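Local coordinates for protein ethanolamine kinase Pv091845 (Plasmodium vivax, PDB 2QG7) that probably phosphorylates ethanolamine, the first step in making phosphatidylethanolamine, at residues Ile125-Met130 against Tyr136-Tyr141; Tyr93-Tyr98 against Gly177-Phe182. One frame throughout, in Å; residues are numbered along the deposited sequence. Where two conformers were deposited one is given.

Overall arrangement
Both contacts belong to the five-stranded antiparallel sheet, and their centres lie about 7 Å apart. Contact 1 joins strands 122-128 and 136-141 edge to edge as a hairpin, held by four backbone hydrogen bonds; contact 2 lays helix 84-98 across strand 177-181 through apolar side chains, with no hydrogen bond between the segments. Contact 2 is buried, contact 1 only partly so. Strands 136-141 and 177-181 are neighbours, probably bonded through Arg139 O to Arg178 N and Leu137 N to Glu180 O. The same helix covers the apolar face of both, while Arg139, Arg178 and Glu180 place charges on the opposite face.

Contact 1: residues Ile125-Met130 against Tyr136-Tyr141; sequences IKVKDM and YLIRLY
The amide of Ile138 donates to the carbonyl O of Ile125, N to O 2.6 Å and almost straight at 174°, and the same oxygen takes a CA-H...O contact from Leu137 (CA to O 3.4 Å). This doubly approached carbonyl lies in a beta hairpin, strands 122-128 and 136-141 of the five-stranded antiparallel sheet that belongs to the kinase-like N-terminal lobe. Ile125 and Ile138 form a hydrogen-bonded pair, the return bond running from Ile125 N to Ile138 O at 2.7 Å. Val127 and Tyr136 form the next such pair, again bonded in both directions, Val127 N to Tyr136 O and Tyr136 N to Val127 O, each at 3.0 Å. Lys126 and Leu137 make the non-hydrogen-bonded pair between them, and their side chains leave the opposite face of the sheet.

On the largely apolar face, Ile125, Ile138 and Leu140 meet helix 84-98, with Cys91 touching both isoleucines, while Val127 lies on Phe113 of strand 112-116. The CG2 methyl of Val127 passes obliquely over the CG1-CD1 arm of Ile138 (Val127 CG2 to Ile138 CG1 3.8 Å). That methyl is anti to its own carbonyl carbon, which places it beside the backbone N on the Ile138 side.

On the other face, Arg139 points away from strand 122-128 and forms a salt bridge with Glu180 of the next strand, while a Leu137 methyl, CD1, folds back over the Ile125 carbonyl (CD1 to O 3.8 Å). Farther along the apolar face, Ile125 reaches diagonally to Leu140: its CG1-CD1 arm is bent rather than extended (chi2 91°), which swings the terminal methyl across to Leu140, CD1 to CD1 3.7 Å, and leaves Ile125 CD1 resting 3.6 Å from Ile138 O.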
loop_
_atom_site.group_PDB
_atom_site.type_symbol
_atom_site.label_atom_id
_atom_site.label_comp_id
_atom_site.label_asym_id
_atom_site.label_seq_id
_atom_site.Cartn_x
_atom_site.Cartn_y
_atom_site.Cartn_z
ATOM N N ILE D 125 -11.368 -3.874 -27.552
ATOM C CA ILE D 125 -12.072 -2.971 -28.444
ATOM C C ILE D 125 -13.325 -3.637 -28.987
ATOM O O ILE D 125 -13.251 -4.657 -29.695
ATOM C CB ILE D 125 -11.184 -2.413 -29.607
ATOM C CG1 ILE D 125 -9.827 -1.898 -29.082
ATOM C CG2 ILE D 125 -11.947 -1.326 -30.418
ATOM C CD1 ILE D 125 -8.710 -2.975 -29.069
ATOM N N LYS D 126 -14.457 -3.027 -28.608
ATOM C CA LYS D 126 -15.807 -3.398 -29.040
ATOM C C LYS D 126 -16.064 -2.876 -30.471
ATOM O O LYS D 126 -15.845 -1.702 -30.766
ATOM C CB LYS D 126 -16.820 -2.799 -28.046
ATOM C CG LYS D 126 -18.295 -2.714 -28.544
ATOM C CD LYS D 126 -19.203 -2.176 -27.430
ATOM C CE LYS D 126 -20.676 -2.551 -27.729
ATOM N NZ LYS D 126 -21.672 -2.076 -26.712
ATOM N N VAL D 127 -16.506 -3.769 -31.347
ATOM C CA VAL D 127 -16.759 -3.459 -32.751
ATOM C C VAL D 127 -18.256 -3.610 -33.004
ATOM O O VAL D 127 -18.805 -4.691 -32.817
ATOM C CB VAL D 127 -15.983 -4.427 -33.705
ATOM C CG1 VAL D 127 -16.162 -4.028 -35.170
ATOM C CG2 VAL D 127 -14.516 -4.490 -33.342
ATOM N N LYS D 128 -18.918 -2.532 -33.422
ATOM C CA LYS D 128 -20.358 -2.588 -33.733
ATOM C C LYS D 128 -20.594 -2.536 -35.244
ATOM O O LYS D 128 -19.831 -1.902 -35.964
ATOM C CB LYS D 128 -21.131 -1.456 -33.034
ATOM C CG LYS D 128 -20.805 -1.274 -31.531
ATOM C CD LYS D 128 -21.857 -0.337 -30.878
ATOM C CE LYS D 128 -21.241 0.390 -29.647
ATOM N NZ LYS D 128 -22.515 0.969 -28.744
ATOM N N ASP D 129 -21.637 -3.210 -35.726
ATOM C CA ASP D 129 -22.047 -3.072 -37.138
ATOM C C ASP D 129 -23.494 -2.578 -37.258
ATOM O O ASP D 129 -24.407 -3.164 -36.660
ATOM C CB ASP D 129 -21.852 -4.387 -37.912
ATOM C CG ASP D 129 -21.867 -4.193 -39.427
ATOM O OD1 ASP D 129 -21.782 -3.029 -39.901
ATOM O OD2 ASP D 129 -21.944 -5.213 -40.155
ATOM N N MET D 130 -23.676 -1.486 -38.016
ATOM C CA MET D 130 -25.004 -0.929 -38.276
ATOM C C MET D 130 -25.846 -1.899 -39.118
ATOM O O MET D 130 -26.943 -2.327 -38.705
ATOM C CB MET D 130 -24.890 0.448 -38.981
ATOM C CG MET D 130 -26.228 1.093 -39.396
ATOM S SD MET D 130 -26.769 0.727 -41.094
ATOM C CE MET D 130 -28.471 1.316 -41.028
ATOM N N TYR D 136 -18.690 -7.653 -32.358
ATOM C CA TYR D 136 -17.456 -8.436 -32.166
ATOM C C TYR D 136 -16.579 -7.738 -31.141
ATOM O O TYR D 136 -16.904 -6.644 -30.680
ATOM C CB TYR D 136 -16.702 -8.640 -33.493
ATOM C CG TYR D 136 -17.562 -9.243 -34.597
ATOM C CD1 TYR D 136 -18.277 -8.430 -35.490
ATOM C CD2 TYR D 136 -17.676 -10.633 -34.738
ATOM C CE1 TYR D 136 -19.080 -8.994 -36.488
ATOM C CE2 TYR D 136 -18.477 -11.196 -35.730
ATOM C CZ TYR D 136 -19.170 -10.376 -36.597
ATOM O OH TYR D 136 -19.946 -10.950 -37.580
ATOM N N LEU D 137 -15.483 -8.387 -30.765
ATOM C CA LEU D 137 -14.551 -7.844 -29.773
ATOM C C LEU D 137 -13.125 -8.072 -30.262
ATOM O O LEU D 137 -12.778 -9.192 -30.704
ATOM C CB LEU D 137 -14.775 -8.523 -28.408
ATOM C CG LEU D 137 -14.042 -8.017 -27.164
ATOM C CD1 LEU D 137 -14.543 -6.636 -26.782
ATOM C CD2 LEU D 137 -14.230 -8.981 -25.986
ATOM N N ILE D 138 -12.304 -7.018 -30.216
ATOM C CA ILE D 138 -10.907 -7.185 -30.550
ATOM C C ILE D 138 -10.091 -7.128 -29.272
ATOM O O ILE D 138 -10.239 -6.207 -28.462
ATOM C CB ILE D 138 -10.393 -6.153 -31.581
ATOM C CG1 ILE D 138 -11.207 -6.231 -32.873
ATOM C CG2 ILE D 138 -8.912 -6.384 -31.880
ATOM C CD1 ILE D 138 -10.830 -5.174 -33.893
ATOM N N ARG D 139 -9.244 -8.139 -29.103
ATOM C CA ARG D 139 -8.355 -8.198 -27.976
ATOM C C ARG D 139 -6.928 -8.133 -28.486
ATOM O O ARG D 139 -6.484 -8.976 -29.279
ATOM C CB ARG D 139 -8.598 -9.477 -27.166
ATOM C CG ARG D 139 -7.857 -9.526 -25.844
ATOM C CD ARG D 139 -7.926 -10.908 -25.239
ATOM N NE ARG D 139 -9.278 -11.261 -24.809
ATOM C CZ ARG D 139 -9.843 -10.877 -23.660
ATOM N NH1 ARG D 139 -11.085 -11.265 -23.386
ATOM N NH2 ARG D 139 -9.188 -10.107 -22.782
ATOM N N LEU D 140 -6.223 -7.104 -28.028
ATOM C CA LEU D 140 -4.844 -6.858 -28.416
ATOM C C LEU D 140 -3.975 -7.080 -27.198
ATOM O O LEU D 140 -4.188 -6.465 -26.147
ATOM C CB LEU D 140 -4.682 -5.432 -28.961
ATOM C CG LEU D 140 -5.470 -5.063 -30.230
ATOM C CD1 LEU D 140 -5.317 -3.599 -30.519
ATOM C CD2 LEU D 140 -4.990 -5.852 -31.442
ATOM N N TYR D 141 -3.009 -7.981 -27.340
ATOM C CA TYR D 141 -2.130 -8.355 -26.230
ATOM C C TYR D 141 -1.085 -7.277 -25.931
ATOM O O TYR D 141 -0.672 -6.541 -26.839
ATOM C CB TYR D 141 -1.424 -9.693 -26.510
ATOM C CG TYR D 141 -2.290 -10.817 -27.066
ATOM C CD1 TYR D 141 -3.621 -10.992 -26.643
ATOM C CD2 TYR D 141 -1.753 -11.733 -27.993
ATOM C CE1 TYR D 141 -4.395 -12.020 -27.147
ATOM C CE2 TYR D 141 -2.520 -12.772 -28.501
ATOM C CZ TYR D 141 -3.844 -12.912 -28.067
ATOM O OH TYR D 141 -4.617 -13.940 -28.562
#

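Contact 2: residues Tyr93-Tyr98 against Gly177-Phe182; sequences YVMLHY and GRIEEF
Ile179 packs by van der Waals contact against three residues of helix 84-98 and supplies every close contact made from the strand. Its terminal methyl rests over the junction of Val94 and Tyr98, one helical turn apart: Ile179 CD1 lies 3.8 Å from Val94 CG1, and the same CD1 is 3.8 Å from Tyr98 CB. With CG1 anti to the carbonyl carbon, the extended arm (chi2 166°) carries CD1 out to the helix. The side chains of Val94 and Ile179 run alongside each other in opposite senses, and Ile179 CG1 therefore also touches Val94 CG1. Met95 SD stands about equally far, 4.3 Å, from CG2 and CD1 of Ile179, a looser touch.

No hydrogen bond crosses between the segments. On the strand's other face Arg178 NH2 donates to Glu180 OE1 at 3.0 Å, a salt bridge in which the oxygen lies at the edge of the guanidinium, nearly in its plane. Glu154 takes a second charged bond from Arg178.

Segment 93-98 of the helix lies almost perpendicular (85°) to strand 177-181. Around the contact, Phe174 of strand 170-174 stacks on the Tyr98 ring, Ile138 of strand 136-141 touches Val94 and Met95, and Leu73 of helix 65-75 lies against Val94.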
loop_
_atom_site.group_PDB
_atom_site.type_symbol
_atom_site.label_atom_id
_atom_site.label_comp_id
_atom_site.label_asym_id
_atom_site.label_seq_id
_atom_site.Cartn_x
_atom_site.Cartn_y
_atom_site.Cartn_z
ATOM N N TYR D 93 -8.188 -2.450 -39.794
ATOM C CA TYR D 93 -7.355 -3.378 -40.565
ATOM C C TYR D 93 -7.440 -4.807 -40.030
ATOM O O TYR D 93 -7.327 -5.772 -40.803
ATOM C CB TYR D 93 -5.887 -2.939 -40.581
ATOM C CG TYR D 93 -5.622 -1.559 -41.124
ATOM C CD1 TYR D 93 -6.478 -0.971 -42.068
ATOM C CD2 TYR D 93 -4.489 -0.849 -40.723
ATOM C CE1 TYR D 93 -6.235 0.306 -42.572
ATOM C CE2 TYR D 93 -4.230 0.438 -41.216
ATOM C CZ TYR D 93 -5.110 1.006 -42.141
ATOM O OH TYR D 93 -4.851 2.261 -42.644
ATOM N N VAL D 94 -7.603 -4.932 -38.708
ATOM C CA VAL D 94 -7.862 -6.223 -38.072
ATOM C C VAL D 94 -9.118 -6.807 -38.684
ATOM O O VAL D 94 -9.112 -7.958 -39.135
ATOM C CB VAL D 94 -7.948 -6.128 -36.508
ATOM C CG1 VAL D 94 -8.463 -7.422 -35.900
ATOM C CG2 VAL D 94 -6.561 -5.791 -35.897
ATOM N N MET D 95 -10.165 -5.995 -38.757
ATOM C CA MET D 95 -11.437 -6.416 -39.342
ATOM C C MET D 95 -11.386 -6.647 -40.860
ATOM O O MET D 95 -12.164 -7.430 -41.419
ATOM C CB MET D 95 -12.555 -5.403 -38.996
ATOM C CG MET D 95 -12.947 -5.350 -37.485
ATOM S SD MET D 95 -13.185 -6.948 -36.628
ATOM C CE MET D 95 -14.555 -7.759 -37.562
ATOM N N LEU D 96 -10.493 -5.938 -41.531
ATOM C CA LEU D 96 -10.407 -6.032 -42.977
ATOM C C LEU D 96 -9.664 -7.298 -43.425
ATOM O O LEU D 96 -10.066 -7.940 -44.400
ATOM C CB LEU D 96 -9.758 -4.761 -43.562
ATOM C CG LEU D 96 -9.506 -4.609 -45.077
ATOM C CD1 LEU D 96 -10.805 -4.543 -45.914
ATOM C CD2 LEU D 96 -8.650 -3.386 -45.310
ATOM N N HIS D 97 -8.585 -7.639 -42.719
ATOM C CA HIS D 97 -7.735 -8.768 -43.078
ATOM C C HIS D 97 -8.105 -10.007 -42.262
ATOM O O HIS D 97 -8.526 -11.033 -42.819
ATOM C CB HIS D 97 -6.249 -8.402 -42.887
ATOM C CG HIS D 97 -5.303 -9.529 -43.177
ATOM N ND1 HIS D 97 -4.291 -9.897 -42.309
ATOM C CD2 HIS D 97 -5.225 -10.384 -44.230
ATOM C CE1 HIS D 97 -3.626 -10.925 -42.812
ATOM N NE2 HIS D 97 -4.172 -11.238 -43.979
ATOM N N TYR D 98 -7.955 -9.909 -40.941
ATOM C CA TYR D 98 -8.174 -11.054 -40.048
ATOM C C TYR D 98 -9.654 -11.483 -39.972
ATOM O O TYR D 98 -9.972 -12.676 -40.072
ATOM C CB TYR D 98 -7.587 -10.761 -38.652
ATOM C CG TYR D 98 -6.080 -10.749 -38.615
ATOM C CD1 TYR D 98 -5.384 -9.663 -38.064
ATOM C CD2 TYR D 98 -5.331 -11.838 -39.126
ATOM C CE1 TYR D 98 -3.972 -9.643 -38.022
ATOM C CE2 TYR D 98 -3.914 -11.835 -39.088
ATOM C CZ TYR D 98 -3.240 -10.728 -38.541
ATOM O OH TYR D 98 -1.850 -10.712 -38.496
ATOM N N GLY D 177 -2.951 -10.600 -31.141
ATOM C CA GLY D 177 -4.286 -10.439 -30.609
ATOM C C GLY D 177 -5.242 -11.437 -31.165
ATOM O O GLY D 177 -4.831 -12.421 -31.791
ATOM N N ARG D 178 -6.530 -11.186 -30.951
ATOM C CA ARG D 178 -7.579 -12.061 -31.485
ATOM C C ARG D 178 -8.902 -11.340 -31.721
ATOM O O ARG D 178 -9.127 -10.226 -31.206
ATOM C CB ARG D 178 -7.828 -13.243 -30.531
ATOM C CG ARG D 178 -8.548 -12.837 -29.240
ATOM C CD ARG D 178 -8.959 -14.032 -28.439
ATOM N NE ARG D 178 -7.854 -14.551 -27.666
ATOM C CZ ARG D 178 -7.854 -14.685 -26.339
ATOM N NH1 ARG D 178 -6.772 -15.183 -25.749
ATOM N NH2 ARG D 178 -8.917 -14.336 -25.608
ATOM N N ILE D 179 -9.783 -11.996 -32.479
ATOM C CA ILE D 179 -11.155 -11.520 -32.665
ATOM C C ILE D 179 -12.125 -12.522 -32.038
ATOM O O ILE D 179 -12.174 -13.704 -32.421
ATOM C CB ILE D 179 -11.552 -11.274 -34.166
ATOM C CG1 ILE D 179 -10.481 -10.452 -34.902
ATOM C CG2 ILE D 179 -12.905 -10.562 -34.231
ATOM C CD1 ILE D 179 -10.623 -10.454 -36.448
ATOM N N GLU D 180 -12.914 -12.037 -31.090
ATOM C CA GLU D 180 -13.769 -12.911 -30.304
ATOM C C GLU D 180 -15.183 -12.357 -30.206
ATOM O O GLU D 180 -15.446 -11.195 -30.530
ATOM C CB GLU D 180 -13.148 -13.183 -28.909
ATOM C CG GLU D 180 -13.024 -11.949 -28.025
ATOM C CD GLU D 180 -12.255 -12.172 -26.718
ATOM O OE1 GLU D 180 -11.163 -12.769 -26.720
ATOM O OE2 GLU D 180 -12.739 -11.700 -25.665
ATOM N N GLU D 181 -16.083 -13.228 -29.765
ATOM C CA GLU D 181 -17.513 -12.966 -29.658
ATOM C C GLU D 181 -17.761 -11.996 -28.534
ATOM O O GLU D 181 -17.271 -12.187 -27.412
ATOM C CB GLU D 181 -18.242 -14.283 -29.362
ATOM C CG GLU D 181 -19.729 -14.264 -29.594
ATOM C CD GLU D 181 -20.423 -15.587 -29.221
ATOM O OE1 GLU D 181 -21.445 -15.514 -28.497
ATOM O OE2 GLU D 181 -19.970 -16.688 -29.652
ATOM N N PHE D 182 -18.528 -10.957 -28.842
ATOM C CA PHE D 182 -18.914 -9.986 -27.848
ATOM C C PHE D 182 -19.991 -10.570 -26.957
ATOM O O PHE D 182 -20.940 -11.237 -27.428
ATOM C CB PHE D 182 -19.402 -8.698 -28.510
ATOM C CG PHE D 182 -19.913 -7.663 -27.541
ATOM C CD1 PHE D 182 -19.025 -6.850 -26.832
ATOM C CD2 PHE D 182 -21.283 -7.494 -27.347
ATOM C CE1 PHE D 182 -19.505 -5.885 -25.922
ATOM C CE2 PHE D 182 -21.771 -6.536 -26.460
ATOM C CZ PHE D 182 -20.884 -5.730 -25.741
#